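Local coordinates for LPXTG cell wall surface protein (Streptococcus gordonii, PDB 7AVH) that is a peptidoglycan-anchored streptococcal surface adhesin whose tandem SHIRT repeats, two of them in this piece, probably set how far it projects from the cell, at residues Glu16-Gln19 / Glu20-Asp23. Sequence-based numbering, arbitrary orientation.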
ATOM      1  N   GLU A  16      13.431  -3.223   3.145  1.00 19.33           N
ATOM      2  CA  GLU A  16      14.626  -2.963   4.002  1.00 18.89           C
ATOM      3  C   GLU A  16      14.284  -1.876   4.984  1.00 15.22           C
ATOM      4  O   GLU A  16      13.433  -0.982   4.780  1.00 16.43           O
ATOM      5  CB  GLU A  16      15.852  -2.574   3.151  1.00 27.48           C
ATOM      6  CG  GLU A  16      16.247  -3.671   2.183  0.80 29.67           C
ATOM      7  CD  GLU A  16      16.720  -5.004   2.770  0.80 34.11           C
ATOM      8  OE1 GLU A  16      17.383  -5.002   3.855  0.80 45.55           O
ATOM      9  OE2 GLU A  16      16.451  -6.067   2.114  0.80 55.98           O
ATOM     10  N   LEU A  17      14.903  -1.984   6.156  1.00 15.08           N
ATOM     11  CA  LEU A  17      14.736  -0.962   7.185  1.00 13.83           C
ATOM     12  C   LEU A  17      15.281   0.377   6.715  1.00 13.06           C
ATOM     13  O   LEU A  17      16.382   0.448   6.172  1.00 15.83           O
ATOM     14  CB  LEU A  17      15.531  -1.304   8.464  1.00 12.67           C
ATOM     15  CG  LEU A  17      15.082  -2.558   9.183  1.00 13.29           C
ATOM     16  CD1 LEU A  17      15.994  -2.803  10.386  1.00 14.94           C
ATOM     17  CD2 LEU A  17      13.660  -2.539   9.649  1.00 12.79           C
ATOM     18  N   PRO A  18      14.539   1.464   6.997  1.00 12.00           N
ATOM     19  CA  PRO A  18      15.021   2.802   6.732  1.00 12.25           C
ATOM     20  C   PRO A  18      16.047   3.235   7.792  1.00 11.15           C
ATOM     21  O   PRO A  18      16.040   2.713   8.931  1.00 11.75           O
ATOM     22  CB  PRO A  18      13.735   3.623   6.766  1.00 14.67           C
ATOM     23  CG  PRO A  18      12.918   2.995   7.743  1.00 14.63           C
ATOM     24  CD  PRO A  18      13.197   1.519   7.607  1.00 13.80           C
ATOM     25  N   GLN A  19      16.779   4.299   7.504  1.00 11.96           N
ATOM     26  CA  GLN A  19      17.775   4.797   8.448  1.00 12.23           C
ATOM     27  C   GLN A  19      17.097   5.261   9.723  1.00 10.96           C
ATOM     28  O   GLN A  19      17.683   5.102  10.813  1.00 12.49           O
ATOM     29  CB  GLN A  19      18.554   5.948   7.829  1.00 14.71           C
ATOM     30  CG  GLN A  19      19.699   6.387   8.735  1.00 16.11           C
ATOM     31  CD  GLN A  19      20.672   5.277   8.969  1.00 17.24           C
ATOM     32  OE1 GLN A  19      21.188   4.644   8.073  1.00 26.33           O
ATOM     33  NE2 GLN A  19      21.009   5.083  10.206  1.00 17.32           N
ATOM     34  N   GLU A  20      15.901   5.775   9.707  1.00 11.26           N
ATOM     35  CA  GLU A  20      15.208   6.271  10.915  1.00 11.32           C
ATOM     36  C   GLU A  20      14.962   5.114  11.876  1.00 10.79           C
ATOM     37  O   GLU A  20      14.919   5.375  13.106  1.00 12.77           O
ATOM     38  CB  GLU A  20      13.931   6.995  10.565  1.00 13.69           C
ATOM     39  CG  GLU A  20      14.195   8.327   9.866  1.00 18.51           C
ATOM     40  CD  GLU A  20      14.490   8.274   8.367  1.00 19.79           C
ATOM     41  OE1 GLU A  20      14.396   7.155   7.740  1.00 21.22           O
ATOM     42  OE2 GLU A  20      14.811   9.351   7.835  1.00 29.98           O
ATOM     43  N   VAL A  21      14.752   3.929  11.414  1.00  9.86           N
ATOM     44  CA  VAL A  21      14.603   2.774  12.291  1.00  9.99           C
ATOM     45  C   VAL A  21      15.987   2.410  12.805  1.00  9.69           C
ATOM     46  O   VAL A  21      16.195   2.154  14.041  1.00 11.22           O
ATOM     47  CB  VAL A  21      13.891   1.585  11.673  1.00 10.35           C
ATOM     48  CG1 VAL A  21      14.032   0.311  12.479  1.00 12.00           C
ATOM     49  CG2 VAL A  21      12.408   1.958  11.469  1.00 12.33           C
ATOM     50  N   LYS A  22      16.973   2.270  11.950  1.00  9.72           N
ATOM     51  CA  LYS A  22      18.339   1.903  12.346  1.00 10.89           C
ATOM     52  C   LYS A  22      18.849   2.899  13.375  1.00 10.20           C
ATOM     53  O   LYS A  22      19.599   2.430  14.294  1.00 11.53           O
ATOM     54  CB  LYS A  22      19.224   1.816  11.112  1.00 12.73           C
ATOM     55  CG  LYS A  22      18.826   0.708  10.164  1.00 14.06           C
ATOM     56  CD  LYS A  22      19.738   0.637   8.955  1.00 21.72           C
ATOM     57  CE  LYS A  22      19.339  -0.302   7.875  1.00 27.17           C
ATOM     58  NZ  LYS A  22      20.374  -0.217   6.805  0.50 25.47           N
ATOM     59  N   ASP A  23      18.497   4.136  13.336  1.00 10.22           N
ATOM     60  CA  ASP A  23      18.936   5.168  14.262  1.00 11.26           C
ATOM     61  C   ASP A  23      18.477   4.853  15.705  1.00 10.72           C
ATOM     62  O   ASP A  23      19.082   5.446  16.638  1.00 14.02           O
ATOM     63  CB  ASP A  23      18.401   6.560  13.884  1.00 12.35           C
ATOM     64  CG  ASP A  23      19.054   7.198  12.650  1.00 18.01           C
ATOM     65  OD1 ASP A  23      20.167   6.794  12.272  1.00 19.04           O
ATOM     66  OD2 ASP A  23      18.436   8.190  12.108  1.00 21.93           O
TER
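Pro18 O receives two backbone N-H groups: Lys22 N at 3.2 Å in a nearly straight bond (171°) and Val21 N in a weak, bent one. This is the N-terminus of a single-turn helix that leans on the strands of the first of the two SHIRT domains in this fragment. Proline is tolerated at this N-cap because the helix's own hydrogen bonds do not call on the N-H that its ring nitrogen lacks; its carbonyl serves as any residue's would. A second i to i+4 backbone bond follows, with Asp23 N giving its hydrogen to Gln19 O at 2.8 Å. Gln19 adds a side-chain bond of the same spacing: NE2 reaches Asp23 OD1 at 2.8 Å, with the oxygen lying close to the amide plane but approached from above the carboxylate plane. With CG anti to the backbone N (chi1 -174°), the chain bends at chi2 and brings the amide forward to the aspartate, amide and carboxylate planes 43° apart. On the sheet-facing side, Val21 CG2 rests 3.9 Å from Pro18 CG, while Leu17 CD2 meets Val21 CG1 at 4.0 Å, the two side chains crossing at about a right angle. Apolar residues suit this side because it packs on aromatic rings: Leu17, Pro18 and Val21 all touch Trp55, and Leu17 and Val21 also reach Phe8 and Trp78. Lys22 suits the exposed flank: its extended chain runs back along the turn until CE lies 3.5 Å from Leu17 O.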